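Local coordinates for ruler protein (Pseudomonas aeruginosa, PDB 5CUK) that probably acts as the molecular ruler that senses needle length in a type III secretion system, this piece being its C-terminal substrate-specificity domain, at residues D19-R24 and V48-L53; L59-S64 and Q91-T96. All blocks are in the same frame, centred on the assembly; numbering follows the deposited sequence.

Interaction 1: D19-R24 and V48-L53; sequences DAVQGR and VEVQVL
R24 of the helix lies against V50 and V52 of the strand with the aliphatic part of its side chain. R24 CB sits 3.5 Å from V52 CG1, the closest approach between 19-24 and 48-53. R24 CG, anti to the carbonyl carbon (chi1 -55°), reaches 3.9 Å from V50 CG1. Beyond it the chain bends at chi2 and again at chi3, and the guanidinium is carried away from the strand. V52 CG2 comes up to the main chain of the same arginine, 3.7 Å from R24 O. These are contacts of the α/β sandwich of the FliK-like C-terminal domain: helix 11-29 runs over one face of the four-stranded sheet, and the axis of 19-24 passes 8.4 Å from that of 48-53, with their N-to-C directions 39° apart. One turn earlier V21 brings CG2 to within 3.9 Å of V50 CG1, the two valines crossing at about a right angle, so V50 CG1 is touched by both V21 and R24. A20 CB meets the other methyl, V50 CG2, more loosely at 4.4 Å. No hydrogen bond joins helix and strand here. V21 also packs on L84 of helix 77-87, while A20 leans on V40 of the edge strand.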
loop_
_atom_site.group_PDB
_atom_site.type_symbol
_atom_site.label_atom_id
_atom_site.label_comp_id
_atom_site.label_asym_id
_atom_site.label_seq_id
_atom_site.Cartn_x
_atom_site.Cartn_y
_atom_site.Cartn_z
ATOM N N ASP A 19 1.977 -8.226 0.346
ATOM C CA ASP A 19 3.316 -8.599 0.753
ATOM C C ASP A 19 4.282 -7.377 0.809
ATOM O O ASP A 19 4.997 -7.183 1.793
ATOM C CB ASP A 19 3.839 -9.674 -0.188
ATOM C CG ASP A 19 5.160 -10.258 0.265
ATOM O OD1 ASP A 19 5.321 -10.592 1.462
ATOM O OD2 ASP A 19 6.046 -10.398 -0.594
ATOM N N ALA A 20 4.276 -6.538 -0.224
ATOM C CA ALA A 20 5.142 -5.347 -0.237
ATOM C C ALA A 20 4.849 -4.379 0.932
ATOM O O ALA A 20 5.759 -3.979 1.647
ATOM C CB ALA A 20 5.005 -4.620 -1.569
ATOM N N VAL A 21 3.578 -4.020 1.100
ATOM C CA VAL A 21 3.149 -3.142 2.169
ATOM C C VAL A 21 3.613 -3.715 3.490
ATOM O O VAL A 21 4.062 -2.989 4.379
ATOM C CB VAL A 21 1.615 -2.950 2.174
ATOM C CG1 VAL A 21 1.189 -2.220 3.385
ATOM C CG2 VAL A 21 1.173 -2.169 0.938
ATOM N N GLN A 22 3.568 -5.032 3.633
ATOM C CA GLN A 22 3.923 -5.503 4.934
ATOM C C GLN A 22 5.427 -5.400 5.170
ATOM O O GLN A 22 5.823 -5.044 6.272
ATOM C CB GLN A 22 3.443 -6.901 5.185
ATOM C CG GLN A 22 3.796 -7.254 6.640
ATOM C CD GLN A 22 3.194 -8.551 7.093
ATOM O OE1 GLN A 22 3.179 -9.558 6.354
ATOM N NE2 GLN A 22 2.708 -8.553 8.353
ATOM N N GLY A 23 6.262 -5.673 4.165
ATOM C CA GLY A 23 7.683 -5.357 4.277
ATOM C C GLY A 23 7.930 -3.909 4.743
ATOM O O GLY A 23 8.750 -3.678 5.616
ATOM N N ARG A 24 7.228 -2.938 4.160
ATOM C CA ARG A 24 7.498 -1.533 4.463
ATOM C C ARG A 24 7.075 -1.194 5.885
ATOM O O ARG A 24 7.663 -0.320 6.545
ATOM C CB ARG A 24 6.790 -0.611 3.485
ATOM C CG ARG A 24 7.105 -0.871 1.991
ATOM C CD ARG A 24 8.582 -0.655 1.708
ATOM N NE ARG A 24 9.308 -1.919 1.628
ATOM C CZ ARG A 24 10.617 -2.064 1.878
ATOM N NH1 ARG A 24 11.389 -1.015 2.213
ATOM N NH2 ARG A 24 11.160 -3.276 1.761
ATOM N N VAL A 48 4.945 0.351 -9.269
ATOM C CA VAL A 48 4.162 1.003 -8.259
ATOM C C VAL A 48 5.135 1.405 -7.093
ATOM O O VAL A 48 6.072 0.670 -6.778
ATOM C CB VAL A 48 3.056 0.026 -7.836
ATOM C CG1 VAL A 48 2.965 -0.152 -6.369
ATOM C CG2 VAL A 48 1.747 0.402 -8.436
ATOM N N GLU A 49 4.953 2.581 -6.498
ATOM C CA GLU A 49 5.713 2.956 -5.314
ATOM C C GLU A 49 4.860 2.784 -4.076
ATOM O O GLU A 49 3.734 3.275 -4.038
ATOM C CB GLU A 49 6.198 4.406 -5.412
ATOM C CG GLU A 49 7.216 4.775 -4.340
ATOM C CD GLU A 49 8.603 4.137 -4.587
ATOM O OE1 GLU A 49 8.872 3.655 -5.723
ATOM O OE2 GLU A 49 9.405 4.117 -3.634
ATOM N N VAL A 50 5.383 2.092 -3.062
ATOM C CA VAL A 50 4.694 1.980 -1.787
ATOM C C VAL A 50 5.377 2.856 -0.745
ATOM O O VAL A 50 6.550 2.750 -0.548
ATOM C CB VAL A 50 4.678 0.539 -1.283
ATOM C CG1 VAL A 50 3.959 0.458 0.048
ATOM C CG2 VAL A 50 4.000 -0.347 -2.293
ATOM N N GLN A 51 4.638 3.737 -0.091
ATOM C CA GLN A 51 5.186 4.536 1.006
ATOM C C GLN A 51 4.325 4.332 2.238
ATOM O O GLN A 51 3.095 4.339 2.133
ATOM C CB GLN A 51 5.244 6.034 0.630
ATOM C CG GLN A 51 5.681 6.970 1.781
ATOM C CD GLN A 51 7.199 7.042 1.910
ATOM O OE1 GLN A 51 7.892 7.421 0.969
ATOM N NE2 GLN A 51 7.717 6.646 3.062
ATOM N N VAL A 52 4.948 4.113 3.395
ATOM C CA VAL A 52 4.175 4.043 4.608
ATOM C C VAL A 52 4.793 5.040 5.592
ATOM O O VAL A 52 5.973 5.378 5.500
ATOM C CB VAL A 52 4.117 2.627 5.253
ATOM C CG1 VAL A 52 4.077 1.529 4.210
ATOM C CG2 VAL A 52 5.255 2.406 6.199
ATOM N N LEU A 53 3.960 5.563 6.473
ATOM C CA LEU A 53 4.400 6.495 7.493
ATOM C C LEU A 53 3.676 6.106 8.739
ATOM O O LEU A 53 2.451 6.117 8.832
ATOM C CB LEU A 53 4.116 7.951 7.157
ATOM C CG LEU A 53 4.561 8.922 8.250
ATOM C CD1 LEU A 53 6.080 8.856 8.360
ATOM C CD2 LEU A 53 4.088 10.321 7.957
#

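Interaction 2: L59-S64 and Q91-T96; sequences LQIEIS and QPVQLT
I61 and V93 meet through methyls on the sheet face carrying L59, I61, V93 and L95, I61 CD1 lying 4.1 Å from V93 CG1. L95 CD1 touches two isoleucines, 4.3 Å from both I61 CG2 and I63 CG1. L95 CG is anti to the backbone N (chi1 175°), and L95 CD1 also comes 3.7 Å from I61 O. Helix 77-87 covers this side, with L81 on V93 and L80 and L84 on L95. Five hydrogen bonds join the backbones: L59 and I61 use both N-H and C=O, and I63 N closes the series on T96 O. The bond from I61 N to Q94 O is the shortest, 2.8 Å and nearly straight at 173°. CA-H groups of V93, Q60, L95 and E62 add contacts to the same carbonyl oxygens. On the opposite face Q60 CG passes 4.2 Å from Q94 CB, the amide planes of the two glutamines 75° apart; a water accepts from Q60 NE2 at 2.9 Å and donates weakly to Q94 OE1. T96 OG1 rests 3.3 Å from E62 CB. Two adjacent parallel strands, linked through helices 67-75 and 77-87, the latter packed on the apolar face, form the β-α-β crossover of this small α/β domain.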
loop_
_atom_site.group_PDB
_atom_site.type_symbol
_atom_site.label_atom_id
_atom_site.label_comp_id
_atom_site.label_asym_id
_atom_site.label_seq_id
_atom_site.Cartn_x
_atom_site.Cartn_y
_atom_site.Cartn_z
ATOM N N LEU A 59 -1.558 4.588 10.872
ATOM C CA LEU A 59 -0.528 4.192 9.945
ATOM C C LEU A 59 -0.984 4.547 8.557
ATOM O O LEU A 59 -2.015 4.054 8.097
ATOM C CB LEU A 59 -0.223 2.715 10.044
ATOM C CG LEU A 59 0.717 2.254 8.917
ATOM C CD1 LEU A 59 2.170 2.550 9.281
ATOM C CD2 LEU A 59 0.525 0.778 8.579
ATOM N N GLN A 60 -0.220 5.427 7.909
ATOM C CA GLN A 60 -0.535 5.938 6.578
ATOM C C GLN A 60 0.158 5.149 5.494
ATOM O O GLN A 60 1.360 4.918 5.574
ATOM C CB GLN A 60 -0.135 7.404 6.469
ATOM C CG GLN A 60 -1.083 8.325 7.183
ATOM C CD GLN A 60 -0.578 9.738 7.208
ATOM O OE1 GLN A 60 0.498 10.007 7.715
ATOM N NE2 GLN A 60 -1.327 10.644 6.612
ATOM N N ILE A 61 -0.608 4.748 4.475
ATOM C CA ILE A 61 -0.092 3.977 3.326
ATOM C C ILE A 61 -0.511 4.696 2.062
ATOM O O ILE A 61 -1.697 4.967 1.852
ATOM C CB ILE A 61 -0.618 2.526 3.308
ATOM C CG1 ILE A 61 -0.204 1.817 4.590
ATOM C CG2 ILE A 61 -0.127 1.738 2.048
ATOM C CD1 ILE A 61 -0.972 0.588 4.883
ATOM N N GLU A 62 0.471 5.040 1.245
ATOM C CA GLU A 62 0.230 5.674 -0.039
ATOM C C GLU A 62 0.832 4.854 -1.186
ATOM O O GLU A 62 1.989 4.435 -1.130
ATOM C CB GLU A 62 0.796 7.081 -0.035
ATOM C CG GLU A 62 0.570 7.854 -1.309
ATOM C CD GLU A 62 1.386 9.120 -1.301
ATOM O OE1 GLU A 62 0.832 10.186 -0.953
ATOM O OE2 GLU A 62 2.601 9.046 -1.614
ATOM N N ILE A 63 0.003 4.578 -2.194
ATOM C CA ILE A 63 0.429 3.864 -3.378
ATOM C C ILE A 63 0.463 4.837 -4.549
ATOM O O ILE A 63 -0.502 5.556 -4.799
ATOM C CB ILE A 63 -0.508 2.693 -3.753
ATOM C CG1 ILE A 63 -0.947 1.899 -2.516
ATOM C CG2 ILE A 63 0.151 1.832 -4.784
ATOM C CD1 ILE A 63 0.213 1.339 -1.698
ATOM N N SER A 64 1.584 4.845 -5.250
ATOM C CA SER A 64 1.787 5.715 -6.385
ATOM C C SER A 64 1.921 4.815 -7.595
ATOM O O SER A 64 2.639 3.801 -7.555
ATOM C CB SER A 64 3.025 6.590 -6.199
ATOM O OG SER A 64 2.922 7.313 -4.989
ATOM N N GLN A 91 -3.281 -0.267 14.619
ATOM C CA GLN A 91 -3.744 1.111 14.449
ATOM C C GLN A 91 -4.668 1.247 13.252
ATOM O O GLN A 91 -4.613 0.426 12.333
ATOM C CB GLN A 91 -2.590 2.085 14.240
ATOM C CG GLN A 91 -1.268 1.747 14.865
ATOM C CD GLN A 91 -0.235 2.772 14.465
ATOM O OE1 GLN A 91 -0.224 3.899 14.975
ATOM N NE2 GLN A 91 0.603 2.416 13.496
ATOM N N PRO A 92 -5.512 2.290 13.248
ATOM C CA PRO A 92 -6.274 2.618 12.045
ATOM C C PRO A 92 -5.345 2.841 10.859
ATOM O O PRO A 92 -4.300 3.487 10.993
ATOM C CB PRO A 92 -6.992 3.914 12.429
ATOM C CG PRO A 92 -7.174 3.807 13.887
ATOM C CD PRO A 92 -5.905 3.141 14.384
ATOM N N VAL A 93 -5.717 2.284 9.706
ATOM C CA VAL A 93 -4.949 2.468 8.484
ATOM C C VAL A 93 -5.567 3.611 7.675
ATOM O O VAL A 93 -6.774 3.726 7.597
ATOM C CB VAL A 93 -4.900 1.161 7.632
ATOM C CG1 VAL A 93 -4.769 1.481 6.141
ATOM C CG2 VAL A 93 -3.764 0.245 8.120
ATOM N N GLN A 94 -4.741 4.464 7.091
ATOM C CA GLN A 94 -5.233 5.488 6.199
ATOM C C GLN A 94 -4.572 5.276 4.849
ATOM O O GLN A 94 -3.346 5.348 4.726
ATOM C CB GLN A 94 -4.960 6.874 6.751
ATOM C CG GLN A 94 -5.439 7.016 8.210
ATOM C CD GLN A 94 -5.434 8.461 8.730
ATOM O OE1 GLN A 94 -5.168 9.409 7.978
ATOM N NE2 GLN A 94 -5.757 8.628 10.015
ATOM N N LEU A 95 -5.407 4.980 3.853
ATOM C CA LEU A 95 -4.983 4.611 2.506
ATOM C C LEU A 95 -5.171 5.752 1.537
ATOM O O LEU A 95 -6.244 6.314 1.449
ATOM C CB LEU A 95 -5.775 3.398 2.008
ATOM C CG LEU A 95 -5.488 3.001 0.563
ATOM C CD1 LEU A 95 -4.056 2.527 0.431
ATOM C CD2 LEU A 95 -6.470 1.935 0.060
ATOM N N THR A 96 -4.116 6.104 0.821
ATOM C CA THR A 96 -4.204 7.136 -0.192
ATOM C C THR A 96 -3.479 6.722 -1.497
ATOM O O THR A 96 -2.609 5.833 -1.482
ATOM C CB THR A 96 -3.608 8.449 0.314
ATOM O OG1 THR A 96 -2.256 8.213 0.697
ATOM C CG2 THR A 96 -4.371 8.963 1.534
HETATM O O HOH W 1 -3.526 9.751 4.917
#

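How the interactions relate
Interaction 1 and interaction 2 have centres about 9 Å apart and use the same mixed four-stranded sheet. They come in series along the chain: helix 11-29 meets strand 46-54 first, then strand 59-65 pairs with 93-99 after two intervening helices. Strands 46-54 and 59-65 are antiparallel neighbours, so the contacts adjoin directly; L53 N lies 2.8 Å from Q60 O and E49 N 2.8 Å from S64 O, both probable hydrogen bonds. V21 from interaction 1 also packs on I61 from interaction 2, joining the two in one apolar core. Together they tie the first helix and the last strand into a single compact domain of the ruler protein.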